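PDB 1UAY: type II 3-hydroxyacyl-CoA dehydrogenase from Thermus thermophilus, which probably catalyses the NAD-dependent oxidation of 3-hydroxyacyl-CoA to 3-ketoacyl-CoA in fatty acid beta-oxidation, as a member of the short-chain dehydrogenase family. Local coordinates for residues R127-N132 with H219-P224. Sequence-based numbering, arbitrary orientation.
Sequences RGVIVN and HILENP
Val-129 meets Leu-221 and Ile-220 where the last turn of helix 210-222 packs against strand 128-133. Followed outward, the CB of Val-129 lies 3.6 Å from the CD2 methyl of Leu-221, whose side chain comes across the valine at a slant. From CB the valine forks: CG1, opposite the backbone N (chi1 -178°), lies 3.8 Å from the same Leu-221 CD2. CG1 also approaches Ile-220 CG2, at 4.3 Å, while CG2 stands farther from the leucine methyl. A beta-branched residue suits the strand here, since both methyls spring directly from CB and give the helix a broad, short surface. Leu-221 leaves the helix aimed neither at the strand nor away from it, and leucine's extra carbon, with the branch at CG, lets CD2 reach Val-129. This is the layered alpha/beta packing of the Rossmann fold: the strand is interior to a seven-stranded parallel sheet, between strands 67-72 and 171-178, and alternate residues face opposite sides. Val-129 and Val-131 thus face helix 210-222, whereas Ile-130 packs on Leu-109 and Met-116 of helix 91-116. Two residues along, Val-131 and Ile-220 meet tip to tip, CG2 to CG2 at 4.0 Å. Both are apolar and beta-branched, so methyls set directly on CB make this buried contact without a long flexible arm. With CG1 of Ile-220 beside its backbone N (chi1 -69°), CG2 stands anti to that N and meets both valines; the isoleucine side chain also packs on Val-174 and Val-176 of strand 171-178. Within the helix, His-219 stacks on His-219 of the second subunit.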
loop_
_atom_site.group_PDB
_atom_site.type_symbol
_atom_site.label_atom_id
_atom_site.label_comp_id
_atom_site.label_asym_id
_atom_site.label_seq_id
_atom_site.Cartn_x
_atom_site.Cartn_y
_atom_site.Cartn_z
ATOM N N ARG A 127 -6.368 3.606 -27.924
ATOM C CA ARG A 127 -5.606 4.454 -28.828
ATOM C C ARG A 127 -4.124 4.219 -28.543
ATOM O O ARG A 127 -3.270 4.509 -29.375
ATOM C CB ARG A 127 -5.945 5.930 -28.613
ATOM C CG ARG A 127 -7.289 6.341 -29.191
ATOM C CD ARG A 127 -7.386 7.848 -29.323
ATOM N NE ARG A 127 -8.606 8.258 -30.017
ATOM C CZ ARG A 127 -9.806 8.310 -29.450
ATOM N NH1 ARG A 127 -9.954 7.980 -28.176
ATOM N NH2 ARG A 127 -10.862 8.682 -30.161
ATOM N N GLY A 128 -3.832 3.678 -27.365
ATOM C CA GLY A 128 -2.452 3.414 -27.001
ATOM C C GLY A 128 -2.296 3.011 -25.548
ATOM O O GLY A 128 -3.260 3.005 -24.779
ATOM N N VAL A 129 -1.065 2.673 -25.176
ATOM C CA VAL A 129 -0.749 2.257 -23.819
ATOM C C VAL A 129 0.614 2.814 -23.438
ATOM O O VAL A 129 1.585 2.666 -24.182
ATOM C CB VAL A 129 -0.710 0.716 -23.706
ATOM C CG1 VAL A 129 -0.424 0.299 -22.265
ATOM C CG2 VAL A 129 -2.031 0.122 -24.186
ATOM N N ILE A 130 0.672 3.464 -22.282
ATOM C CA ILE A 130 1.910 4.045 -21.782
ATOM C C ILE A 130 2.336 3.273 -20.539
ATOM O O ILE A 130 1.602 3.199 -19.555
ATOM C CB ILE A 130 1.715 5.539 -21.450
ATOM C CG1 ILE A 130 1.272 6.283 -22.716
ATOM C CG2 ILE A 130 3.012 6.134 -20.895
ATOM C CD1 ILE A 130 0.990 7.759 -22.515
ATOM N N VAL A 131 3.520 2.673 -20.604
ATOM C CA VAL A 131 4.050 1.890 -19.497
ATOM C C VAL A 131 5.264 2.590 -18.911
ATOM O O VAL A 131 6.268 2.795 -19.603
ATOM C CB VAL A 131 4.475 0.482 -19.963
ATOM C CG1 VAL A 131 4.942 -0.351 -18.773
ATOM C CG2 VAL A 131 3.314 -0.197 -20.673
ATOM N N ASN A 132 5.161 2.974 -17.645
ATOM C CA ASN A 132 6.262 3.644 -16.971
ATOM C C ASN A 132 7.015 2.652 -16.102
ATOM O O ASN A 132 6.508 1.574 -15.786
ATOM C CB ASN A 132 5.746 4.806 -16.121
ATOM C CG ASN A 132 5.077 5.882 -16.956
ATOM O OD1 ASN A 132 5.444 6.102 -18.109
ATOM N ND2 ASN A 132 4.110 6.573 -16.371
ATOM N N HIS A 219 2.874 -8.224 -22.010
ATOM C CA HIS A 219 1.589 -8.704 -21.528
ATOM C C HIS A 219 0.683 -7.521 -21.210
ATOM O O HIS A 219 -0.514 -7.556 -21.485
ATOM C CB HIS A 219 1.722 -9.568 -20.277
ATOM C CG HIS A 219 0.401 -10.053 -19.769
ATOM N ND1 HIS A 219 -0.399 -10.906 -20.499
ATOM C CD2 HIS A 219 -0.312 -9.718 -18.668
ATOM C CE1 HIS A 219 -1.551 -11.069 -19.873
ATOM N NE2 HIS A 219 -1.525 -10.358 -18.760
ATOM N N ILE A 220 1.248 -6.473 -20.621
ATOM C CA ILE A 220 0.455 -5.294 -20.299
ATOM C C ILE A 220 -0.176 -4.752 -21.582
ATOM O O ILE A 220 -1.355 -4.401 -21.606
ATOM C CB ILE A 220 1.324 -4.207 -19.631
ATOM C CG1 ILE A 220 1.741 -4.679 -18.234
ATOM C CG2 ILE A 220 0.557 -2.887 -19.557
ATOM C CD1 ILE A 220 2.849 -3.866 -17.606
ATOM N N LEU A 221 0.601 -4.703 -22.659
ATOM C CA LEU A 221 0.075 -4.205 -23.926
ATOM C C LEU A 221 -1.074 -5.061 -24.453
ATOM O O LEU A 221 -1.999 -4.546 -25.083
ATOM C CB LEU A 221 1.188 -4.147 -24.977
ATOM C CG LEU A 221 2.325 -3.161 -24.703
ATOM C CD1 LEU A 221 3.367 -3.293 -25.798
ATOM C CD2 LEU A 221 1.788 -1.738 -24.639
ATOM N N GLU A 222 -1.017 -6.363 -24.190
ATOM C CA GLU A 222 -2.039 -7.295 -24.662
ATOM C C GLU A 222 -3.231 -7.516 -23.738
ATOM O O GLU A 222 -4.176 -8.209 -24.114
ATOM C CB GLU A 222 -1.405 -8.656 -24.962
ATOM C CG GLU A 222 -0.599 -8.714 -26.243
ATOM C CD GLU A 222 -0.011 -10.088 -26.490
ATOM O OE1 GLU A 222 0.401 -10.363 -27.637
ATOM O OE2 GLU A 222 0.046 -10.894 -25.535
ATOM N N ASN A 223 -3.197 -6.941 -22.540
ATOM C CA ASN A 223 -4.290 -7.130 -21.590
ATOM C C ASN A 223 -4.985 -5.810 -21.267
ATOM O O ASN A 223 -4.527 -5.052 -20.415
ATOM C CB ASN A 223 -3.762 -7.757 -20.300
ATOM C CG ASN A 223 -4.867 -8.360 -19.460
ATOM O OD1 ASN A 223 -6.003 -7.884 -19.481
ATOM N ND2 ASN A 223 -4.541 -9.405 -18.706
ATOM N N PRO A 224 -6.116 -5.531 -21.930
ATOM C CA PRO A 224 -6.876 -4.295 -21.716
ATOM C C PRO A 224 -7.260 -3.982 -20.274
ATOM O O PRO A 224 -7.374 -2.817 -19.902
ATOM C CB PRO A 224 -8.106 -4.487 -22.602
ATOM C CG PRO A 224 -7.601 -5.361 -23.703
ATOM C CD PRO A 224 -6.759 -6.369 -22.958
#